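Local coordinates for protein tRNA (adenine(58)-N(1))-methyltransferase TrmI (Thermus thermophilus, PDB 5C0O) that catalyses the S-adenosyl-L-methionine-dependent methylation of tRNA at N1 of adenosine 58 and is required for cell growth at extreme temperatures, at residues A100-G105 / V121-A126. The protein carries 1 engineered substitution. Residues are numbered along the deposited sequence; the frame is centred on the assembly and turned at random.
Sequences AGTGSG and VESYEA. With SAM (S-adenosylmethionine), chain E.
Gly103 N hydrogen-bonds to Glu125 OE1 at 3.0 Å with a nearly straight N-H...O angle of 178°, but meets the carboxylate from above, 62° out of its plane. The glutamate gets there with CG anti to the backbone N (chi1 -180°) and a bend at chi2 that turns the acid back over the loop. Side-chain hydroxyls make a second link: Thr102 OG1 and Ser123 OG lie 2.8 Å apart in a hydrogen bond that either could donate. Ser123 OG has a further partner in Glu99, so the threonine joins a small buried polar network. On its other side Thr102 OG1 rests 3.4 Å from Glu125 CB. Backbone bonding is slight: Thr102 N gives Tyr124 O a weak bond of 3.3 Å, and Gly101 CA directs a C-H at the same carbonyl. Ala100 CB and Tyr124 CB add an apolar contact at 4.4 Å.

Here the glycine-rich loop after strand 96-100 meets the end of the neighbouring parallel strand 120-125, as in the Rossmann-like fold of class I methyltransferases; Gly101, Gly103 and Gly106 fit a GxGxxG pattern. Both sides grip S-adenosylmethionine. A type II' turn from Thr102 to Gly105, with Gly103 at positive phi, brings Ser104 N to 2.8 Å from SAM O, while Gly105 N, at the N-cap of helix 106-115, adds a weak bond to this oxygen. Glu125 OE2 lies on the ribose hydroxyls near O3', but its modelled closeness to O2' leaves the detail doubtful. The adenine lies between two methyls: Ala126 CB over one face, 3.8 Å from SAM N3, Ala100 CB over the other.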
loop_
_atom_site.group_PDB
_atom_site.type_symbol
_atom_site.label_atom_id
_atom_site.label_comp_id
_atom_site.label_asym_id
_atom_site.label_seq_id
_atom_site.Cartn_x
_atom_site.Cartn_y
_atom_site.Cartn_z
ATOM N N ALA A 100 19.367 -15.381 -12.894
ATOM C CA ALA A 100 20.459 -15.254 -11.937
ATOM C C ALA A 100 20.029 -14.306 -10.809
ATOM O O ALA A 100 19.465 -13.253 -11.103
ATOM C CB ALA A 100 21.711 -14.741 -12.614
ATOM N N GLY A 101 20.264 -14.642 -9.535
ATOM C CA GLY A 101 20.912 -15.868 -9.091
ATOM C C GLY A 101 19.893 -16.864 -8.566
ATOM O O GLY A 101 18.792 -16.479 -8.177
ATOM N N THR A 102 20.260 -18.142 -8.543
ATOM C CA THR A 102 19.337 -19.193 -8.121
ATOM C C THR A 102 18.998 -19.083 -6.636
ATOM O O THR A 102 17.899 -19.447 -6.221
ATOM C CB THR A 102 19.912 -20.595 -8.392
ATOM O OG1 THR A 102 20.630 -20.593 -9.631
ATOM C CG2 THR A 102 18.795 -21.625 -8.455
ATOM N N GLY A 103 19.946 -18.586 -5.844
ATOM C CA GLY A 103 19.734 -18.373 -4.422
ATOM C C GLY A 103 19.363 -19.649 -3.691
ATOM O O GLY A 103 20.211 -20.512 -3.461
ATOM N N SER A 104 18.090 -19.758 -3.317
ATOM C CA SER A 104 17.552 -20.983 -2.730
ATOM C C SER A 104 16.490 -21.588 -3.647
ATOM O O SER A 104 15.715 -22.451 -3.232
ATOM C CB SER A 104 16.965 -20.706 -1.347
ATOM O OG SER A 104 17.827 -19.871 -0.594
ATOM N N GLY A 105 16.447 -21.108 -4.888
ATOM C CA GLY A 105 15.668 -21.740 -5.939
ATOM C C GLY A 105 14.188 -21.398 -5.992
ATOM O O GLY A 105 13.421 -22.094 -6.656
ATOM N N VAL A 121 14.475 -23.332 -18.250
ATOM C CA VAL A 121 14.971 -22.312 -17.340
ATOM C C VAL A 121 16.488 -22.436 -17.203
ATOM O O VAL A 121 16.984 -23.378 -16.584
ATOM C CB VAL A 121 14.312 -22.441 -15.956
ATOM C CG1 VAL A 121 14.884 -21.416 -14.967
ATOM C CG2 VAL A 121 12.794 -22.318 -16.079
ATOM N N GLU A 122 17.212 -21.480 -17.781
ATOM C CA GLU A 122 18.674 -21.480 -17.762
ATOM C C GLU A 122 19.178 -20.585 -16.625
ATOM O O GLU A 122 19.269 -19.366 -16.779
ATOM C CB GLU A 122 19.220 -21.005 -19.113
ATOM C CG GLU A 122 20.601 -21.537 -19.456
ATOM C CD GLU A 122 20.539 -22.857 -20.197
ATOM O OE1 GLU A 122 19.991 -22.887 -21.319
ATOM O OE2 GLU A 122 21.031 -23.867 -19.655
ATOM N N SER A 123 19.509 -21.200 -15.490
ATOM C CA SER A 123 19.763 -20.461 -14.251
ATOM C C SER A 123 21.206 -20.568 -13.758
ATOM O O SER A 123 21.785 -21.656 -13.733
ATOM C CB SER A 123 18.816 -20.955 -13.155
ATOM O OG SER A 123 19.084 -20.309 -11.923
ATOM N N TYR A 124 21.764 -19.428 -13.349
ATOM C CA TYR A 124 23.151 -19.346 -12.890
ATOM C C TYR A 124 23.254 -18.928 -11.422
ATOM O O TYR A 124 22.546 -18.027 -10.977
ATOM C CB TYR A 124 23.933 -18.354 -13.757
ATOM C CG TYR A 124 24.012 -18.761 -15.208
ATOM C CD1 TYR A 124 22.921 -18.607 -16.053
ATOM C CD2 TYR A 124 25.177 -19.301 -15.736
ATOM C CE1 TYR A 124 22.986 -18.977 -17.378
ATOM C CE2 TYR A 124 25.251 -19.679 -17.062
ATOM C CZ TYR A 124 24.153 -19.513 -17.879
ATOM O OH TYR A 124 24.217 -19.886 -19.200
ATOM N N GLU A 125 24.142 -19.589 -10.682
ATOM C CA GLU A 125 24.445 -19.224 -9.298
ATOM C C GLU A 125 25.956 -19.231 -9.102
ATOM O O GLU A 125 26.642 -20.134 -9.576
ATOM C CB GLU A 125 23.772 -20.185 -8.312
ATOM C CG GLU A 125 24.042 -19.869 -6.840
ATOM C CD GLU A 125 23.664 -18.444 -6.466
ATOM O OE1 GLU A 125 22.673 -17.930 -7.024
ATOM O OE2 GLU A 125 24.359 -17.836 -5.619
ATOM N N ALA A 126 26.471 -18.226 -8.401
ATOM C CA ALA A 126 27.914 -18.031 -8.302
ATOM C C ALA A 126 28.514 -18.587 -7.011
ATOM O O ALA A 126 29.726 -18.509 -6.812
ATOM C CB ALA A 126 28.242 -16.552 -8.430
HETATM N N SAM E . 14.702 -14.964 -5.762
HETATM C CA SAM E . 15.858 -15.828 -5.514
HETATM C C SAM E . 15.428 -17.213 -5.042
HETATM O O SAM E . 16.243 -17.991 -4.547
HETATM O OXT SAM E . 14.256 -17.583 -5.129
HETATM C CB SAM E . 16.804 -15.219 -4.482
HETATM C CG SAM E . 18.247 -15.080 -4.960
HETATM S SD SAM E . 19.375 -14.566 -3.638
HETATM C CE SAM E . 18.571 -13.052 -3.056
HETATM C "C5'" SAM E . 20.772 -13.901 -4.579
HETATM C "C4'" SAM E . 21.707 -14.990 -5.099
HETATM O "O4'" SAM E . 22.239 -14.592 -6.342
HETATM C "C3'" SAM E . 22.902 -15.272 -4.196
HETATM O "O3'" SAM E . 22.704 -16.478 -3.500
HETATM C "C2'" SAM E . 24.097 -15.392 -5.126
HETATM O "O2'" SAM E . 24.610 -16.707 -5.102
HETATM C "C1'" SAM E . 23.540 -15.112 -6.511
HETATM N N9 SAM E . 24.326 -14.130 -7.277
HETATM C C8 SAM E . 24.697 -12.874 -6.877
HETATM N N7 SAM E . 25.393 -12.295 -7.883
HETATM C C5 SAM E . 25.467 -13.165 -8.914
HETATM C C6 SAM E . 26.054 -13.083 -10.169
HETATM N N6 SAM E . 26.701 -11.980 -10.530
HETATM N N1 SAM E . 25.964 -14.154 -11.034
HETATM C C2 SAM E . 25.294 -15.297 -10.650
HETATM N N3 SAM E . 24.712 -15.370 -9.401
HETATM C C4 SAM E . 24.796 -14.320 -8.549
#